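Local coordinates for putative citrate lyase (PDB 3QQW), which is a TIM-barrel protein that probably acts as a magnesium-dependent lyase, perhaps cleaving (S)-citramalyl-CoA, at residues C[30-35]-C[68-73]; C[149-154]-C[172-177]; C[187-192]-C[199-204]. All blocks are in the same frame, centred on the assembly; numbering follows the deposited sequence.

Interaction 1 (C[30-35]-C[68-73])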
ATOM      1  N   GLY C  30      30.839  16.813   0.334  1.00 41.75           N
ATOM      2  CA  GLY C  30      30.521  17.995   1.123  1.00 41.99           C
ATOM      3  C   GLY C  30      31.611  19.033   1.218  1.00 50.33           C
ATOM      4  O   GLY C  30      31.322  20.166   1.580  1.00 53.85           O
ATOM      5  N   SER C  31      32.870  18.667   0.942  1.00 46.30           N
ATOM      6  CA  SER C  31      33.990  19.598   0.991  1.00 46.10           C
ATOM      7  C   SER C  31      34.473  19.947  -0.412  1.00 47.30           C
ATOM      8  O   SER C  31      34.278  19.158  -1.337  1.00 44.99           O
ATOM      9  CB  SER C  31      35.131  18.987   1.794  1.00 50.57           C
ATOM     10  OG  SER C  31      35.731  17.917   1.084  1.00 61.05           O
ATOM     11  N   GLU C  32      35.148  21.096  -0.560  1.00 44.40           N
ATOM     12  CA  GLU C  32      35.725  21.539  -1.840  1.00 43.74           C
ATOM     13  C   GLU C  32      36.682  20.473  -2.427  1.00 47.98           C
ATOM     14  O   GLU C  32      36.620  20.183  -3.620  1.00 47.13           O
ATOM     15  CB  GLU C  32      36.481  22.859  -1.645  1.00 45.72           C
ATOM     16  CG  GLU C  32      36.980  23.446  -2.954  1.00 47.65           C
ATOM     17  CD  GLU C  32      37.635  24.805  -2.861  1.00 49.71           C
ATOM     18  OE1 GLU C  32      37.324  25.573  -1.922  1.00 57.93           O
ATOM     19  OE2 GLU C  32      38.477  25.099  -3.733  1.00 43.29           O
ATOM     20  N   LYS C  33      37.551  19.894  -1.569  1.00 45.82           N
ATOM     21  CA  LYS C  33      38.513  18.843  -1.920  1.00 46.12           C
ATOM     22  C   LYS C  33      37.781  17.626  -2.514  1.00 48.54           C
ATOM     23  O   LYS C  33      38.093  17.205  -3.636  1.00 47.79           O
ATOM     24  CB  LYS C  33      39.335  18.429  -0.677  1.00 49.44           C
ATOM     25  N   LEU C  34      36.786  17.088  -1.772  1.00 42.65           N
ATOM     26  CA  LEU C  34      36.031  15.923  -2.203  1.00 40.48           C
ATOM     27  C   LEU C  34      35.139  16.204  -3.418  1.00 41.94           C
ATOM     28  O   LEU C  34      34.969  15.295  -4.227  1.00 41.98           O
ATOM     29  CB  LEU C  34      35.220  15.323  -1.055  1.00 40.04           C
ATOM     30  CG  LEU C  34      36.051  14.717   0.074  1.00 45.41           C
ATOM     31  CD1 LEU C  34      35.170  14.403   1.254  1.00 47.23           C
ATOM     32  CD2 LEU C  34      36.796  13.470  -0.372  1.00 43.04           C
ATOM     33  N   ILE C  35      34.605  17.449  -3.567  1.00 36.81           N
ATOM     34  CA  ILE C  35      33.812  17.843  -4.728  1.00 34.51           C
ATOM     35  C   ILE C  35      34.746  17.809  -5.967  1.00 39.87           C
ATOM     36  O   ILE C  35      34.401  17.189  -6.978  1.00 38.88           O
ATOM     37  CB  ILE C  35      33.105  19.210  -4.522  1.00 36.47           C
ATOM     38  CG1 ILE C  35      31.892  19.076  -3.545  1.00 36.31           C
ATOM     39  CG2 ILE C  35      32.663  19.824  -5.855  1.00 33.31           C
ATOM     40  CD1 ILE C  35      31.492  20.432  -2.770  1.00 40.52           C
ATOM     41  N   ALA C  68      27.832  27.506   0.515  1.00 40.34           N
ATOM     42  CA  ALA C  68      27.052  27.603  -0.744  1.00 38.97           C
ATOM     43  C   ALA C  68      27.870  28.360  -1.826  1.00 42.37           C
ATOM     44  O   ALA C  68      27.854  27.968  -2.987  1.00 43.12           O
ATOM     45  CB  ALA C  68      25.706  28.278  -0.502  1.00 39.66           C
ATOM     46  N   GLU C  69      28.643  29.374  -1.425  1.00 38.48           N
ATOM     47  CA  GLU C  69      29.521  30.129  -2.324  1.00 39.55           C
ATOM     48  C   GLU C  69      30.597  29.243  -2.921  1.00 43.92           C
ATOM     49  O   GLU C  69      30.916  29.375  -4.106  1.00 44.51           O
ATOM     50  CB  GLU C  69      30.168  31.312  -1.588  1.00 42.37           C
ATOM     51  CG  GLU C  69      29.229  32.504  -1.472  1.00 47.88           C
ATOM     52  CD  GLU C  69      29.660  33.614  -0.542  1.00 54.69           C
ATOM     53  OE1 GLU C  69      30.720  33.475   0.107  1.00 63.40           O
ATOM     54  OE2 GLU C  69      28.923  34.621  -0.448  1.00 53.62           O
HETATM   55  N   MSE C  70      31.158  28.336  -2.099  1.00 38.96           N
HETATM   56  CA  MSE C  70      32.182  27.396  -2.557  1.00 36.28           C
HETATM   57  C   MSE C  70      31.511  26.421  -3.545  1.00 39.68           C
HETATM   58  O   MSE C  70      32.054  26.190  -4.621  1.00 39.88           O
HETATM   59  CB  MSE C  70      32.825  26.668  -1.340  1.00 37.27           C
HETATM   60  CG  MSE C  70      33.780  25.544  -1.706  1.00 41.01           C
HETATM   61 SE   MSE C  70      32.841  23.893  -2.139  0.75 44.55          SE
HETATM   62  CE  MSE C  70      32.380  23.216  -0.286  1.00 42.17           C
ATOM     63  N   VAL C  71      30.298  25.913  -3.202  1.00 33.78           N
ATOM     64  CA  VAL C  71      29.562  24.952  -4.040  1.00 31.11           C
ATOM     65  C   VAL C  71      29.294  25.597  -5.418  1.00 38.58           C
ATOM     66  O   VAL C  71      29.695  25.032  -6.433  1.00 39.18           O
ATOM     67  CB  VAL C  71      28.266  24.454  -3.325  1.00 32.37           C
ATOM     68  CG1 VAL C  71      27.263  23.821  -4.295  1.00 30.48           C
ATOM     69  CG2 VAL C  71      28.595  23.499  -2.187  1.00 31.32           C
ATOM     70  N   ALA C  72      28.702  26.806  -5.438  1.00 34.22           N
ATOM     71  CA  ALA C  72      28.420  27.544  -6.668  1.00 33.79           C
ATOM     72  C   ALA C  72      29.675  27.727  -7.515  1.00 39.89           C
ATOM     73  O   ALA C  72      29.640  27.452  -8.708  1.00 40.15           O
ATOM     74  CB  ALA C  72      27.819  28.908  -6.332  1.00 35.09           C
ATOM     75  N   ARG C  73      30.791  28.139  -6.883  1.00 37.48           N
ATOM     76  CA  ARG C  73      32.080  28.345  -7.532  1.00 37.19           C
ATOM     77  C   ARG C  73      32.590  27.037  -8.169  1.00 39.98           C
ATOM     78  O   ARG C  73      33.026  27.052  -9.307  1.00 39.05           O
ATOM     79  CB  ARG C  73      33.109  28.926  -6.530  1.00 36.58           C
ATOM     80  CG  ARG C  73      34.518  29.059  -7.119  1.00 44.51           C
ATOM     81  CD  ARG C  73      35.549  29.746  -6.233  1.00 46.70           C
ATOM     82  NE  ARG C  73      35.547  29.284  -4.841  1.00 48.89           N
ATOM     83  CZ  ARG C  73      36.153  28.186  -4.388  1.00 55.33           C
ATOM     84  NH1 ARG C  73      36.803  27.380  -5.222  1.00 44.30           N
ATOM     85  NH2 ARG C  73      36.081  27.866  -3.101  1.00 34.50           N
TER
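Gly30 and Glu32 meet the selenomethionine Met70 where two successive outer helices of the TIM barrel, 32-45 and 64-76, come together. Gly30 O, also hydrogen-bonded to His67 NE2, has Met70 CE 3.7 Å away. Next comes Ser31, the N-cap of helix 32-45: its OG accepts from Leu34 N at 3.2 Å, closing the first turn. Glu32 begins that turn and points at Met70. The Met70 chain bends twice (chi2 -81°, chi3 -78°), which turns the methyl toward the start of helix 32-45, CE ending 3.5 Å from Glu32 N. The extended Glu32 chain passes Met70 CG and crosses Arg73 at about a right angle. Arg73 grips the carboxylate end-on, NH2 to OE1 at 2.9 Å and NH1 to OE2 at 3.2 Å. Both oxygens lie near the guanidinium plane, yet they are met from above the carboxylate, because the planes stand 60° apart. The salt bridge lies on the more exposed side of the contact. Deeper in, Ile35 and Val71 both rest on Cys53 of strand 49-54, although Ile35 CD1 and Val71 CG2 are 4.3 Å apart. Ile35 reaches Met70 tip to tip, CD1 against SE at 3.8 Å.

Interaction 2 (C[149-154]-C[172-177])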
ATOM      1  N   HIS C 149      15.309  17.207  -7.335  1.00 34.00           N
ATOM      2  CA  HIS C 149      15.377  15.893  -6.688  1.00 32.82           C
ATOM      3  C   HIS C 149      14.769  16.074  -5.329  1.00 38.05           C
ATOM      4  O   HIS C 149      15.215  16.945  -4.568  1.00 38.94           O
ATOM      5  CB  HIS C 149      16.810  15.364  -6.587  1.00 33.15           C
ATOM      6  CG  HIS C 149      17.492  15.082  -7.895  1.00 36.87           C
ATOM      7  ND1 HIS C 149      18.673  14.360  -7.936  1.00 38.47           N
ATOM      8  CD2 HIS C 149      17.162  15.457  -9.158  1.00 39.23           C
ATOM      9  CE1 HIS C 149      19.023  14.313  -9.211  1.00 38.93           C
ATOM     10  NE2 HIS C 149      18.139  14.964  -9.988  1.00 39.64           N
ATOM     11  N   VAL C 150      13.707  15.329  -5.033  1.00 34.86           N
ATOM     12  CA  VAL C 150      13.005  15.505  -3.758  1.00 35.12           C
ATOM     13  C   VAL C 150      13.198  14.287  -2.873  1.00 38.74           C
ATOM     14  O   VAL C 150      12.909  13.158  -3.275  1.00 38.26           O
ATOM     15  CB  VAL C 150      11.496  15.821  -3.986  1.00 39.62           C
ATOM     16  CG1 VAL C 150      10.752  15.989  -2.674  1.00 39.95           C
ATOM     17  CG2 VAL C 150      11.334  17.067  -4.839  1.00 40.55           C
ATOM     18  N   LEU C 151      13.683  14.523  -1.654  1.00 35.97           N
ATOM     19  CA  LEU C 151      13.802  13.458  -0.665  1.00 35.84           C
ATOM     20  C   LEU C 151      12.445  13.131  -0.079  1.00 39.72           C
ATOM     21  O   LEU C 151      11.708  14.039   0.324  1.00 37.80           O
ATOM     22  CB  LEU C 151      14.745  13.866   0.475  1.00 36.14           C
ATOM     23  CG  LEU C 151      16.226  13.444   0.433  1.00 39.36           C
ATOM     24  CD1 LEU C 151      16.402  11.947   0.390  1.00 38.24           C
ATOM     25  CD2 LEU C 151      16.954  14.129  -0.648  1.00 40.80           C
ATOM     26  N   ILE C 152      12.115  11.835  -0.042  1.00 37.63           N
ATOM     27  CA  ILE C 152      10.922  11.298   0.622  1.00 37.24           C
ATOM     28  C   ILE C 152      11.481  10.617   1.841  1.00 40.99           C
ATOM     29  O   ILE C 152      12.043   9.529   1.736  1.00 40.18           O
ATOM     30  CB  ILE C 152      10.064  10.399  -0.303  1.00 39.79           C
ATOM     31  CG1 ILE C 152       9.684  11.159  -1.632  1.00 38.57           C
ATOM     32  CG2 ILE C 152       8.828   9.859   0.446  1.00 39.53           C
ATOM     33  CD1 ILE C 152       8.880  12.515  -1.490  1.00 38.59           C
ATOM     34  N   GLU C 153      11.495  11.347   2.978  1.00 39.69           N
ATOM     35  CA  GLU C 153      12.124  10.843   4.201  1.00 39.60           C
ATOM     36  C   GLU C 153      11.369  11.255   5.473  1.00 44.67           C
ATOM     37  O   GLU C 153      11.936  11.230   6.572  1.00 45.37           O
ATOM     38  CB  GLU C 153      13.589  11.293   4.269  1.00 40.39           C
ATOM     39  CG  GLU C 153      13.845  12.787   4.213  1.00 46.28           C
ATOM     40  CD  GLU C 153      15.305  13.159   4.019  1.00 57.41           C
ATOM     41  OE1 GLU C 153      16.172  12.268   4.139  1.00 67.13           O
ATOM     42  OE2 GLU C 153      15.586  14.345   3.732  1.00 55.28           O
ATOM     43  N   THR C 154      10.100  11.647   5.318  1.00 39.58           N
ATOM     44  CA  THR C 154       9.242  12.029   6.434  1.00 39.56           C
ATOM     45  C   THR C 154       7.894  11.368   6.271  1.00 43.39           C
ATOM     46  O   THR C 154       7.568  10.911   5.176  1.00 43.66           O
ATOM     47  CB  THR C 154       9.100  13.549   6.549  1.00 44.16           C
ATOM     48  OG1 THR C 154       8.359  14.047   5.448  1.00 46.56           O
ATOM     49  CG2 THR C 154      10.426  14.264   6.690  1.00 42.29           C
ATOM     50  N   VAL C 172      13.743  13.338  -9.961  1.00 30.88           N
ATOM     51  CA  VAL C 172      14.093  12.259  -9.041  1.00 30.99           C
ATOM     52  C   VAL C 172      13.309  12.384  -7.720  1.00 35.97           C
ATOM     53  O   VAL C 172      13.122  13.488  -7.204  1.00 35.50           O
ATOM     54  CB  VAL C 172      15.623  12.161  -8.736  1.00 33.69           C
ATOM     55  CG1 VAL C 172      15.912  11.147  -7.640  1.00 33.09           C
ATOM     56  CG2 VAL C 172      16.451  11.845  -9.964  1.00 32.62           C
ATOM     57  N   LEU C 173      12.881  11.221  -7.176  1.00 31.99           N
ATOM     58  CA  LEU C 173      12.360  11.035  -5.826  1.00 30.18           C
ATOM     59  C   LEU C 173      13.397  10.191  -5.125  1.00 33.04           C
ATOM     60  O   LEU C 173      13.719   9.091  -5.582  1.00 31.15           O
ATOM     61  CB  LEU C 173      10.964  10.411  -5.745  1.00 30.67           C
ATOM     62  CG  LEU C 173       9.785  11.208  -6.329  1.00 36.02           C
ATOM     63  CD1 LEU C 173       8.476  10.503  -6.024  1.00 35.97           C
ATOM     64  CD2 LEU C 173       9.738  12.657  -5.770  1.00 36.61           C
ATOM     65  N   ASP C 174      14.004  10.744  -4.065  1.00 32.37           N
ATOM     66  CA  ASP C 174      15.051  10.061  -3.313  1.00 32.93           C
ATOM     67  C   ASP C 174      14.504   9.451  -2.069  1.00 34.76           C
ATOM     68  O   ASP C 174      13.829  10.132  -1.304  1.00 34.64           O
ATOM     69  CB  ASP C 174      16.163  11.071  -2.929  1.00 35.64           C
ATOM     70  CG  ASP C 174      16.972  11.616  -4.062  1.00 41.37           C
ATOM     71  OD1 ASP C 174      17.650  10.834  -4.720  1.00 40.89           O
ATOM     72  OD2 ASP C 174      16.982  12.852  -4.236  1.00 53.14           O
ATOM     73  N   PHE C 175      14.828   8.200  -1.809  1.00 35.04           N
ATOM     74  CA  PHE C 175      14.387   7.576  -0.548  1.00 35.55           C
ATOM     75  C   PHE C 175      15.414   7.838   0.564  1.00 41.60           C
ATOM     76  O   PHE C 175      16.565   7.422   0.458  1.00 42.83           O
ATOM     77  CB  PHE C 175      14.138   6.077  -0.712  1.00 36.96           C
ATOM     78  CG  PHE C 175      13.432   5.533   0.500  1.00 38.16           C
ATOM     79  CD1 PHE C 175      12.103   5.859   0.756  1.00 39.86           C
ATOM     80  CD2 PHE C 175      14.115   4.753   1.428  1.00 40.08           C
ATOM     81  CE1 PHE C 175      11.463   5.408   1.911  1.00 41.25           C
ATOM     82  CE2 PHE C 175      13.476   4.299   2.583  1.00 43.29           C
ATOM     83  CZ  PHE C 175      12.149   4.618   2.812  1.00 41.20           C
ATOM     84  N   GLY C 176      14.991   8.550   1.598  1.00 37.76           N
ATOM     85  CA  GLY C 176      15.829   8.872   2.743  1.00 37.65           C
ATOM     86  C   GLY C 176      15.493   7.939   3.885  1.00 44.12           C
ATOM     87  O   GLY C 176      14.633   8.250   4.712  1.00 42.90           O
ATOM     88  N   LEU C 177      16.156   6.764   3.912  1.00 43.02           N
ATOM     89  CA  LEU C 177      15.932   5.707   4.895  1.00 43.83           C
ATOM     90  C   LEU C 177      16.173   6.178   6.343  1.00 52.97           C
ATOM     91  O   LEU C 177      15.295   6.009   7.202  1.00 51.96           O
ATOM     92  CB  LEU C 177      16.826   4.483   4.571  1.00 43.47           C
ATOM     93  CG  LEU C 177      16.831   3.327   5.578  1.00 46.75           C
ATOM     94  CD1 LEU C 177      15.473   2.609   5.617  1.00 46.37           C
ATOM     95  CD2 LEU C 177      17.947   2.370   5.267  1.00 44.42           C
TER
HETATM   96  O   HOH W   1      19.491  14.121  -5.297  1.00 28.71           O
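His149, Leu151, Val172 and Asp174 crowd together on the inner side of two neighbouring parallel strands, 148-152 and 170-175, of the TIM barrel. The short strand segments diverge by 31°, in keeping with the twist of a closed barrel. Four backbone hydrogen bonds join them. The shortest runs from Ile152 N to Asp174 O (2.7 Å), and the last, Gly176 N to Ile152 O at 3.1 Å, carries the pairing to the point where strand 170-175 gives way to a helix.

Inside the barrel the packing is close. Val172 CG2 sits over the centre of the His149 ring, 3.6 Å from its centroid, in a CH-pi contact; the ring also stacks on Tyr114, and its NE2 is hydrogen-bonded to Glu171 OE2. Leu151 lays CD1 against Asp174 CB at 3.4 Å. Past the strand end, Glu153, predicted to bind magnesium and substrate, brings CB against Gly176 O. Its OE2 is held by Lys119 N, and its OE1 lies close to Asp179 OD2, two like charges side by side, consistent with the predicted magnesium site.

The outer side is looser. Leu173 CD2 stays 4.0 Å from Val150 CB and 4.4 Å from Ile152 CD1, these chains packing also against helix 161-164. On the inner side, by contrast, a water bridges His149 and Asp174. Asp174 OD1 accepts from Trp253 NE1, and OD2 accepts from the water at 3.0 Å. That water lies in the His149 ring plane, 2.8 Å from ND1.

Interaction 3 (C[187-192]-C[199-204])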
ATOM      1  N   ALA C 187       9.997   2.842  16.662  1.00 58.88           N
ATOM      2  CA  ALA C 187       9.195   1.661  16.292  1.00 58.08           C
ATOM      3  C   ALA C 187       9.872   0.812  15.230  1.00 60.89           C
ATOM      4  O   ALA C 187       9.558  -0.378  15.087  1.00 58.78           O
ATOM      5  CB  ALA C 187       7.821   2.072  15.818  1.00 57.51           C
ATOM      6  N   ILE C 188      10.775   1.435  14.447  1.00 58.25           N
ATOM      7  CA  ILE C 188      11.574   0.728  13.446  1.00 57.08           C
ATOM      8  C   ILE C 188      12.953   0.507  14.082  1.00 64.31           C
ATOM      9  O   ILE C 188      13.626   1.491  14.397  1.00 64.67           O
ATOM     10  CB  ILE C 188      11.638   1.437  12.078  1.00 57.31           C
ATOM     11  CG1 ILE C 188      10.223   1.607  11.471  1.00 55.63           C
ATOM     12  CG2 ILE C 188      12.586   0.675  11.133  1.00 57.51           C
ATOM     13  CD1 ILE C 188      10.151   2.440  10.189  1.00 49.60           C
ATOM     14  N   PRO C 189      13.354  -0.760  14.347  1.00 62.98           N
ATOM     15  CA  PRO C 189      14.663  -0.993  14.998  1.00 64.55           C
ATOM     16  C   PRO C 189      15.833  -0.658  14.078  1.00 69.28           C
ATOM     17  O   PRO C 189      15.651  -0.560  12.868  1.00 66.89           O
ATOM     18  CB  PRO C 189      14.634  -2.479  15.357  1.00 67.97           C
ATOM     19  CG  PRO C 189      13.622  -3.097  14.456  1.00 71.56           C
ATOM     20  CD  PRO C 189      12.643  -2.026  14.056  1.00 65.24           C
ATOM     21  N   ALA C 190      17.026  -0.460  14.668  1.00 68.86           N
ATOM     22  CA  ALA C 190      18.268  -0.104  13.978  1.00 68.28           C
ATOM     23  C   ALA C 190      18.678  -1.158  12.947  1.00 71.09           C
ATOM     24  O   ALA C 190      19.192  -0.793  11.884  1.00 69.76           O
ATOM     25  CB  ALA C 190      19.383   0.092  14.983  1.00 71.46           C
ATOM     26  N   ALA C 191      18.411  -2.448  13.238  1.00 67.52           N
ATOM     27  CA  ALA C 191      18.703  -3.589  12.355  1.00 67.44           C
ATOM     28  C   ALA C 191      17.997  -3.486  10.983  1.00 68.84           C
ATOM     29  O   ALA C 191      18.462  -4.082  10.001  1.00 67.70           O
ATOM     30  CB  ALA C 191      18.304  -4.883  13.033  1.00 70.04           C
ATOM     31  N   ALA C 192      16.871  -2.747  10.937  1.00 64.28           N
ATOM     32  CA  ALA C 192      16.076  -2.522   9.727  1.00 61.69           C
ATOM     33  C   ALA C 192      16.674  -1.400   8.884  1.00 64.72           C
ATOM     34  O   ALA C 192      16.311  -1.262   7.728  1.00 63.44           O
ATOM     35  CB  ALA C 192      14.628  -2.212  10.088  1.00 61.41           C
ATOM     36  N   PHE C 199      14.896  -3.913   3.222  1.00 39.75           N
ATOM     37  CA  PHE C 199      14.187  -4.444   2.063  1.00 38.42           C
ATOM     38  C   PHE C 199      13.047  -5.366   2.482  1.00 45.32           C
ATOM     39  O   PHE C 199      12.357  -5.907   1.607  1.00 45.72           O
ATOM     40  CB  PHE C 199      15.169  -5.217   1.176  1.00 40.63           C
ATOM     41  CG  PHE C 199      16.253  -4.385   0.534  1.00 41.81           C
ATOM     42  CD1 PHE C 199      15.937  -3.400  -0.404  1.00 43.17           C
ATOM     43  CD2 PHE C 199      17.597  -4.649   0.786  1.00 43.04           C
ATOM     44  CE1 PHE C 199      16.954  -2.648  -1.017  1.00 43.39           C
ATOM     45  CE2 PHE C 199      18.602  -3.909   0.155  1.00 44.57           C
ATOM     46  CZ  PHE C 199      18.280  -2.909  -0.726  1.00 40.70           C
ATOM     47  N   GLU C 200      12.857  -5.565   3.809  1.00 44.90           N
ATOM     48  CA  GLU C 200      11.915  -6.549   4.348  1.00 47.23           C
ATOM     49  C   GLU C 200      10.970  -6.037   5.448  1.00 52.45           C
ATOM     50  O   GLU C 200       9.865  -6.578   5.562  1.00 54.58           O
ATOM     51  CB  GLU C 200      12.676  -7.769   4.869  1.00 50.63           C
ATOM     52  CG  GLU C 200      13.274  -8.586   3.730  1.00 63.42           C
ATOM     53  CD  GLU C 200      14.398  -9.542   4.080  1.00 82.48           C
ATOM     54  OE1 GLU C 200      14.598  -9.835   5.282  1.00 80.89           O
ATOM     55  OE2 GLU C 200      15.064 -10.022   3.137  1.00 75.36           O
ATOM     56  N   HIS C 201      11.371  -5.029   6.248  1.00 46.80           N
ATOM     57  CA  HIS C 201      10.495  -4.461   7.283  1.00 45.52           C
ATOM     58  C   HIS C 201       9.256  -3.884   6.586  1.00 46.73           C
ATOM     59  O   HIS C 201       9.392  -3.119   5.626  1.00 45.73           O
ATOM     60  CB  HIS C 201      11.232  -3.396   8.116  1.00 45.77           C
ATOM     61  CG  HIS C 201      10.455  -2.891   9.292  1.00 49.34           C
ATOM     62  ND1 HIS C 201       9.423  -1.963   9.152  1.00 49.97           N
ATOM     63  CD2 HIS C 201      10.578  -3.208  10.599  1.00 53.20           C
ATOM     64  CE1 HIS C 201       8.956  -1.753  10.374  1.00 50.56           C
ATOM     65  NE2 HIS C 201       9.616  -2.480  11.279  1.00 53.08           N
ATOM     66  N   ALA C 202       8.069  -4.296   7.038  1.00 42.51           N
ATOM     67  CA  ALA C 202       6.776  -3.935   6.458  1.00 41.06           C
ATOM     68  C   ALA C 202       6.620  -2.436   6.194  1.00 43.92           C
ATOM     69  O   ALA C 202       6.118  -2.073   5.131  1.00 43.15           O
ATOM     70  CB  ALA C 202       5.660  -4.424   7.361  1.00 42.56           C
ATOM     71  N   LEU C 203       7.082  -1.571   7.123  1.00 39.43           N
ATOM     72  CA  LEU C 203       6.971  -0.128   6.960  1.00 37.72           C
ATOM     73  C   LEU C 203       7.938   0.399   5.913  1.00 41.38           C
ATOM     74  O   LEU C 203       7.618   1.374   5.226  1.00 39.76           O
ATOM     75  CB  LEU C 203       7.181   0.605   8.289  1.00 38.46           C
ATOM     76  CG  LEU C 203       6.145   0.340   9.410  1.00 42.86           C
ATOM     77  CD1 LEU C 203       6.446   1.194  10.610  1.00 42.74           C
ATOM     78  CD2 LEU C 203       4.711   0.564   8.939  1.00 41.99           C
ATOM     79  N   LEU C 204       9.107  -0.251   5.772  1.00 38.05           N
ATOM     80  CA  LEU C 204      10.129   0.172   4.820  1.00 36.83           C
ATOM     81  C   LEU C 204       9.777  -0.310   3.423  1.00 40.51           C
ATOM     82  O   LEU C 204       9.897   0.463   2.470  1.00 39.58           O
ATOM     83  CB  LEU C 204      11.504  -0.310   5.287  1.00 37.94           C
ATOM     84  CG  LEU C 204      11.921   0.271   6.659  1.00 42.05           C
ATOM     85  CD1 LEU C 204      13.273  -0.214   7.067  1.00 41.66           C
ATOM     86  CD2 LEU C 204      11.883   1.824   6.645  1.00 43.83           C
TER
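His201, Leu203 and Leu204, at the start of helix 202-217, pack against Ile188, Pro189 and Ala192 of the loop between helix 177-182 and this helix, part of the connection that follows the sixth strand of the TIM barrel. The chain folds back on itself, and the contact is made by side-chain packing, with no hydrogen bond between the segments.

Phe199 and Glu200 face other partners: the Phe199 ring lies nearly parallel to that of His224, and Glu200 forms a salt bridge with Arg242. His201 then turns to the loop. It is the N-cap of helix 202-217, and its ND1 accepts from Leu203 N at 3.1 Å; the bond is bent to 144° at the hydrogen, and the donor sits 28° out of the ring plane. With CG anti to the backbone N (chi1 -173°), the ring extends between its own helix and the loop. Ile188 puts CG2 over the centre of one face, 4.3 Å above the ring plane, while CG1 comes 3.8 Å from His201 CE1. Pro189 CD meets His201 NE2 tip to tip at 4.1 Å.

Ala202 makes backbone hydrogen bonds to the second subunit, and Leu203 packs on Phe247 of that subunit, so the contact lies at the interface. On the loop side, Leu203 CD1 is 3.9 Å from Ile188 CG1. Leu204 points at the loop and also packs on Phe180 and Val181 of helix 177-182. Its CD2 rests 4.0 Å from Ile188 CD1, whereas CD1 lies 3.9 Å from Ala192 CB and presses on Ala192 O at 3.3 Å.

The three contacts follow one another along the chain and sample different layers of one barrel. Interaction 2 is the innermost and carries Glu153 of the predicted magnesium and substrate site, with Asp179 about 3 Å away between side chains. Interaction 3 sits 17 Å from it, centre to centre, and touches it where Leu177 CD1 packs on Leu204 CD2 at 3.8 Å; the Leu204 side chain is still about 10 Å from those of Glu153 and Asp179. Interaction 1 lies apart, its centre 22 Å from that of interaction 2 and 34 Å from that of interaction 3, although Gly30 comes about 8 Å from the side chain of Arg88, predicted to bind substrate.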